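PDB 4P4M: DNA polymerase beta from Leishmania infantum, which catalyses template-directed addition of deoxynucleotides to DNA as a family X polymerase and probably serves in base excision repair. Local coordinates for residues A[171-185]-A[197-209]. Sequence-based numbering, arbitrary orientation.
Sequences CMEVLGKDFSILICG and VDAILSRTLDAPP. With MG (magnesium ion), chain E; D3T (2',3'-dideoxy-thymidine-5'-triphosphate), chain D.
Strands 179-183 and 197-203 pair antiparallel in the palm of this family X polymerase, the nucleotidyltransferase fold, with axes 4.7 Å apart and N-to-C directions 154° from each other. Hydrogen-bonded pairs Ser180-Ser202 and Leu182-Ile200 alternate with the non-hydrogen-bonded pairs of Phe179 with Arg203, Ile181 with Leu201 and Ile183 with Ala199. One further backbone hydrogen bond extends the ladder at each end, from Thr204 N to Asp178 O (2.9 Å) and from Cys184 N to Asp198 O (2.8 Å); beyond the latter, water 4 joins Cys184 O to Asp198 N. Strand 270-277 lies along the other edge of 197-203.

On the face turned to helices 157-175 and 219-229, Leu201 CD1 packs among Cys171 SG, Leu175 CD1, Phe179 CD2 and Ile181 CD1. Leu201 CG stands anti to the backbone N (chi1 173°), carrying the branched end toward this cluster. Arg203 CG makes a CH-pi contact over one face of the Phe179 ring, 3.8 Å from its centroid, while Leu175 CD1 lies over the opposite face near the rim. The chain of Arg203 then bends at chi3 (70°), and NH2 donates in the guanidinium plane to Pro208 O at 2.8 Å. The salt bridge from Arg203 NH2 to Asp178 OD2 is long at 4.0 Å, but water 2 links Asp178 OD2 with Arg203 NH1.

On the opposite face, that of Leu182 and Ser202, Ile200 CD1 meets Cys184 SG at 3.7 Å, and both residues pack against helix 282-290. At the nucleotide-binding end, Asp198 and Asp196 share the magnesium ion that the triphosphate also chelates, with Asp198 OD2 bound to the metal at 2.2 Å.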
loop_
_atom_site.group_PDB
_atom_site.type_symbol
_atom_site.label_atom_id
_atom_site.label_comp_id
_atom_site.label_asym_id
_atom_site.label_seq_id
_atom_site.Cartn_x
_atom_site.Cartn_y
_atom_site.Cartn_z
ATOM N N CYS A 171 9.712 -14.171 -4.308
ATOM C CA CYS A 171 10.293 -13.178 -5.209
ATOM C C CYS A 171 11.592 -13.712 -5.849
ATOM O O CYS A 171 11.761 -13.675 -7.075
ATOM C CB CYS A 171 10.532 -11.854 -4.462
ATOM S SG CYS A 171 11.249 -10.504 -5.489
ATOM N N MET A 172 12.504 -14.229 -5.029
ATOM C CA MET A 172 13.746 -14.801 -5.563
ATOM C C MET A 172 13.480 -15.943 -6.548
ATOM O O MET A 172 14.139 -16.039 -7.595
ATOM C CB MET A 172 14.666 -15.286 -4.432
ATOM C CG MET A 172 16.030 -15.823 -4.904
ATOM S SD MET A 172 17.094 -14.567 -5.685
ATOM C CE MET A 172 17.535 -13.523 -4.296
ATOM N N GLU A 173 12.516 -16.802 -6.212
ATOM C CA GLU A 173 12.208 -17.977 -7.030
ATOM C C GLU A 173 11.713 -17.618 -8.423
ATOM O O GLU A 173 12.178 -18.176 -9.416
ATOM C CB GLU A 173 11.166 -18.872 -6.346
ATOM C CG GLU A 173 11.723 -19.740 -5.251
ATOM C CD GLU A 173 10.706 -20.741 -4.727
ATOM O OE1 GLU A 173 9.533 -20.698 -5.163
ATOM O OE2 GLU A 173 11.087 -21.577 -3.882
ATOM N N VAL A 174 10.771 -16.679 -8.506
ATOM C CA VAL A 174 10.133 -16.385 -9.793
ATOM C C VAL A 174 10.701 -15.153 -10.520
ATOM O O VAL A 174 10.687 -15.104 -11.756
ATOM C CB VAL A 174 8.581 -16.303 -9.662
ATOM C CG1 VAL A 174 8.152 -14.983 -9.009
ATOM C CG2 VAL A 174 7.913 -16.470 -11.027
ATOM N N LEU A 175 11.221 -14.180 -9.768
ATOM C CA LEU A 175 11.787 -12.964 -10.381
ATOM C C LEU A 175 13.318 -12.910 -10.404
ATOM O O LEU A 175 13.904 -12.187 -11.220
ATOM C CB LEU A 175 11.240 -11.691 -9.713
ATOM C CG LEU A 175 9.721 -11.545 -9.610
ATOM C CD1 LEU A 175 9.353 -10.211 -8.961
ATOM C CD2 LEU A 175 9.061 -11.671 -10.986
ATOM N N GLY A 176 13.967 -13.649 -9.505
ATOM C CA GLY A 176 15.426 -13.724 -9.495
ATOM C C GLY A 176 16.125 -12.606 -8.738
ATOM O O GLY A 176 15.479 -11.754 -8.133
ATOM N N LYS A 177 17.457 -12.585 -8.803
ATOM C CA LYS A 177 18.265 -11.702 -7.961
ATOM C C LYS A 177 18.159 -10.217 -8.312
ATOM O O LYS A 177 18.597 -9.376 -7.533
ATOM C CB LYS A 177 19.740 -12.134 -8.003
ATOM C CG LYS A 177 20.366 -11.961 -9.373
ATOM C CD LYS A 177 21.867 -12.200 -9.354
ATOM C CE LYS A 177 22.468 -11.906 -10.718
ATOM N NZ LYS A 177 23.951 -11.816 -10.664
ATOM N N ASP A 178 17.601 -9.881 -9.478
ATOM C CA ASP A 178 17.464 -8.457 -9.843
ATOM C C ASP A 178 16.416 -7.725 -8.998
ATOM O O ASP A 178 16.353 -6.493 -9.019
ATOM C CB ASP A 178 17.086 -8.273 -11.323
ATOM C CG ASP A 178 18.234 -8.554 -12.272
ATOM O OD1 ASP A 178 19.398 -8.559 -11.832
ATOM O OD2 ASP A 178 17.956 -8.757 -13.474
ATOM N N PHE A 179 15.577 -8.477 -8.285
ATOM C CA PHE A 179 14.470 -7.889 -7.529
ATOM C C PHE A 179 14.588 -8.099 -6.017
ATOM O O PHE A 179 15.272 -9.008 -5.558
ATOM C CB PHE A 179 13.122 -8.438 -8.034
ATOM C CG PHE A 179 12.668 -7.817 -9.329
ATOM C CD1 PHE A 179 13.035 -8.363 -10.546
ATOM C CD2 PHE A 179 11.879 -6.672 -9.323
ATOM C CE1 PHE A 179 12.622 -7.786 -11.737
ATOM C CE2 PHE A 179 11.456 -6.095 -10.510
ATOM C CZ PHE A 179 11.829 -6.650 -11.715
ATOM N N SER A 180 13.927 -7.243 -5.242
ATOM C CA SER A 180 13.863 -7.450 -3.799
ATOM C C SER A 180 12.499 -7.060 -3.218
ATOM O O SER A 180 11.738 -6.307 -3.839
ATOM C CB SER A 180 14.977 -6.667 -3.104
ATOM O OG SER A 180 14.757 -5.282 -3.249
ATOM N N ILE A 181 12.214 -7.581 -2.024
ATOM C CA ILE A 181 11.000 -7.259 -1.266
ATOM C C ILE A 181 11.369 -6.654 0.090
ATOM O O ILE A 181 12.253 -7.173 0.792
ATOM C CB ILE A 181 10.137 -8.527 -1.002
ATOM C CG1 ILE A 181 9.490 -9.037 -2.288
ATOM C CG2 ILE A 181 9.060 -8.229 0.054
ATOM C CD1 ILE A 181 8.246 -8.248 -2.720
ATOM N N LEU A 182 10.691 -5.562 0.450
ATOM C CA LEU A 182 10.847 -4.904 1.755
ATOM C C LEU A 182 9.459 -4.672 2.365
ATOM O O LEU A 182 8.566 -4.145 1.696
ATOM C CB LEU A 182 11.552 -3.547 1.597
ATOM C CG LEU A 182 12.993 -3.518 1.061
ATOM C CD1 LEU A 182 13.309 -2.216 0.311
ATOM C CD2 LEU A 182 14.006 -3.756 2.186
ATOM N N ILE A 183 9.275 -5.055 3.625
ATOM C CA ILE A 183 7.995 -4.845 4.305
ATOM C C ILE A 183 8.078 -3.580 5.164
ATOM O O ILE A 183 8.961 -3.464 6.019
ATOM C CB ILE A 183 7.607 -6.052 5.199
ATOM C CG1 ILE A 183 7.660 -7.366 4.399
ATOM C CG2 ILE A 183 6.227 -5.834 5.822
ATOM C CD1 ILE A 183 6.750 -7.402 3.151
ATOM N N CYS A 184 7.165 -2.641 4.933
ATOM C CA CYS A 184 7.157 -1.358 5.639
ATOM C C CYS A 184 5.967 -1.256 6.593
ATOM O O CYS A 184 5.742 -2.162 7.375
ATOM C CB CYS A 184 7.172 -0.198 4.642
ATOM S SG CYS A 184 8.679 -0.197 3.611
ATOM N N GLY A 185 5.202 -0.165 6.519
ATOM C CA GLY A 185 4.037 0.001 7.383
ATOM C C GLY A 185 4.355 -0.019 8.880
ATOM O O GLY A 185 5.490 0.218 9.292
ATOM N N VAL A 197 -0.286 -6.036 5.528
ATOM C CA VAL A 197 1.110 -6.195 5.122
ATOM C C VAL A 197 1.416 -5.202 3.992
ATOM O O VAL A 197 0.812 -5.293 2.925
ATOM C CB VAL A 197 1.374 -7.634 4.617
ATOM C CG1 VAL A 197 2.835 -7.775 4.142
ATOM C CG2 VAL A 197 1.069 -8.649 5.704
ATOM N N ASP A 198 2.336 -4.256 4.224
ATOM C CA ASP A 198 2.709 -3.265 3.209
ATOM C C ASP A 198 4.069 -3.586 2.605
ATOM O O ASP A 198 5.106 -3.395 3.256
ATOM C CB ASP A 198 2.763 -1.851 3.809
ATOM C CG ASP A 198 1.429 -1.417 4.400
ATOM O OD1 ASP A 198 0.431 -1.324 3.652
ATOM O OD2 ASP A 198 1.384 -1.165 5.621
ATOM N N ALA A 199 4.072 -4.063 1.363
ATOM C CA ALA A 199 5.315 -4.486 0.728
ATOM C C ALA A 199 5.726 -3.555 -0.420
ATOM O O ALA A 199 4.871 -3.034 -1.142
ATOM C CB ALA A 199 5.184 -5.926 0.219
ATOM N N ILE A 200 7.036 -3.346 -0.560
ATOM C CA ILE A 200 7.614 -2.703 -1.745
ATOM C C ILE A 200 8.380 -3.736 -2.559
ATOM O O ILE A 200 9.219 -4.474 -2.027
ATOM C CB ILE A 200 8.612 -1.566 -1.371
ATOM C CG1 ILE A 200 7.901 -0.450 -0.607
ATOM C CG2 ILE A 200 9.316 -1.011 -2.642
ATOM C CD1 ILE A 200 8.876 0.561 0.043
ATOM N N LEU A 201 8.069 -3.796 -3.851
ATOM C CA LEU A 201 8.817 -4.612 -4.799
ATOM C C LEU A 201 9.663 -3.667 -5.659
ATOM O O LEU A 201 9.138 -2.716 -6.227
ATOM C CB LEU A 201 7.835 -5.406 -5.666
ATOM C CG LEU A 201 8.396 -6.203 -6.846
ATOM C CD1 LEU A 201 9.313 -7.333 -6.355
ATOM C CD2 LEU A 201 7.257 -6.747 -7.716
ATOM N N SER A 202 10.968 -3.911 -5.750
ATOM C CA SER A 202 11.827 -3.018 -6.525
ATOM C C SER A 202 13.076 -3.720 -7.059
ATOM O O SER A 202 13.514 -4.732 -6.503
ATOM C CB SER A 202 12.242 -1.812 -5.673
ATOM O OG SER A 202 13.056 -2.206 -4.568
ATOM N N ARG A 203 13.645 -3.185 -8.140
ATOM C CA ARG A 203 14.912 -3.703 -8.662
ATOM C C ARG A 203 16.077 -3.227 -7.795
ATOM O O ARG A 203 16.059 -2.112 -7.270
ATOM C CB ARG A 203 15.114 -3.282 -10.130
ATOM C CG ARG A 203 14.170 -4.017 -11.112
ATOM C CD ARG A 203 14.255 -3.422 -12.534
ATOM N NE ARG A 203 15.526 -3.704 -13.225
ATOM C CZ ARG A 203 15.812 -4.867 -13.800
ATOM N NH1 ARG A 203 14.928 -5.858 -13.756
ATOM N NH2 ARG A 203 16.974 -5.048 -14.425
ATOM N N THR A 204 17.099 -4.068 -7.647
ATOM C CA THR A 204 18.224 -3.730 -6.785
ATOM C C THR A 204 19.160 -2.715 -7.450
ATOM O O THR A 204 19.107 -2.499 -8.668
ATOM C CB THR A 204 19.065 -4.969 -6.450
ATOM O OG1 THR A 204 19.704 -5.430 -7.648
ATOM C CG2 THR A 204 18.187 -6.093 -5.855
ATOM N N LEU A 205 20.039 -2.121 -6.647
ATOM C CA LEU A 205 21.061 -1.211 -7.168
ATOM C C LEU A 205 21.975 -1.867 -8.199
ATOM O O LEU A 205 22.449 -1.204 -9.116
ATOM C CB LEU A 205 21.887 -0.614 -6.025
ATOM C CG LEU A 205 21.160 0.482 -5.246
ATOM C CD1 LEU A 205 21.875 0.803 -3.934
ATOM C CD2 LEU A 205 21.008 1.720 -6.118
ATOM N N ASP A 206 22.202 -3.171 -8.065
ATOM C CA ASP A 206 23.054 -3.913 -9.003
ATOM C C ASP A 206 22.382 -4.311 -10.327
ATOM O O ASP A 206 23.066 -4.622 -11.293
ATOM C CB ASP A 206 23.602 -5.183 -8.341
ATOM C CG ASP A 206 24.679 -4.893 -7.318
ATOM O OD1 ASP A 206 25.215 -3.761 -7.310
ATOM O OD2 ASP A 206 24.995 -5.808 -6.526
ATOM N N ALA A 207 21.056 -4.333 -10.369
ATOM C CA ALA A 207 20.340 -4.765 -11.575
ATOM C C ALA A 207 20.608 -3.834 -12.755
ATOM O O ALA A 207 20.728 -2.621 -12.572
ATOM C CB ALA A 207 18.822 -4.838 -11.292
ATOM N N PRO A 208 20.695 -4.388 -13.976
ATOM C CA PRO A 208 20.946 -3.477 -15.103
ATOM C C PRO A 208 19.768 -2.537 -15.352
ATOM O O PRO A 208 18.621 -2.904 -15.089
ATOM C CB PRO A 208 21.156 -4.422 -16.298
ATOM C CG PRO A 208 20.647 -5.755 -15.867
ATOM C CD PRO A 208 20.764 -5.806 -14.370
ATOM N N PRO A 209 20.050 -1.317 -15.829
ATOM C CA PRO A 209 18.995 -0.338 -16.120
ATOM C C PRO A 209 18.123 -0.792 -17.286
ATOM O O PRO A 209 18.627 -1.446 -18.199
ATOM C CB PRO A 209 19.776 0.920 -16.530
ATOM C CG PRO A 209 21.189 0.678 -16.081
ATOM C CD PRO A 209 21.394 -0.794 -16.130
HETATM MG MG MG E . -0.144 -1.097 7.154
HETATM P PA D3T D . -1.621 1.755 6.557
HETATM O O1A D3T D . -1.421 0.341 6.131
HETATM O O2A D3T D . -2.983 2.309 6.249
HETATM O "O5'" D3T D . -0.799 2.463 5.139
HETATM C "C5'" D3T D . 0.494 2.143 5.024
HETATM C "C4'" D3T D . 1.389 3.419 4.763
HETATM O "O4'" D3T D . 0.809 4.245 3.749
HETATM C "C1'" D3T D . 1.024 5.583 4.049
HETATM N N1 D3T D . -0.278 6.317 4.033
HETATM C C6 D3T D . -1.397 5.728 4.596
HETATM C C2 D3T D . -0.348 7.655 3.477
HETATM O O2 D3T D . 0.622 8.185 2.993
HETATM N N3 D3T D . -1.607 8.309 3.524
HETATM C C4 D3T D . -2.635 7.676 4.073
HETATM O O4 D3T D . -3.815 8.327 4.099
HETATM C C5 D3T D . -2.623 6.366 4.638
HETATM C C5M D3T D . -3.855 5.795 5.219
HETATM C "C2'" D3T D . 1.651 5.698 5.458
HETATM C "C3'" D3T D . 1.450 4.309 6.025
HETATM O O3A D3T D . -0.754 2.440 7.641
HETATM P PB D3T D . 0.016 1.532 8.915
HETATM O O1B D3T D . 0.796 0.555 8.103
HETATM O O2B D3T D . 0.795 2.706 9.436
HETATM O O3B D3T D . -0.917 0.908 9.961
HETATM P PG D3T D . -1.780 -0.558 10.066
HETATM O O1G D3T D . -1.521 -1.322 8.802
HETATM O O2G D3T D . -3.220 -0.085 10.189
HETATM O O3G D3T D . -1.196 -1.241 11.284
HETATM O O HOH W 1 20.910 -7.880 -7.669
HETATM O O HOH W 2 15.361 -8.791 -14.349
HETATM O O HOH W 3 12.009 -3.526 -2.315
HETATM O O HOH W 4 3.359 -3.791 7.033
HETATM O O HOH W 5 1.215 -2.629 8.166
#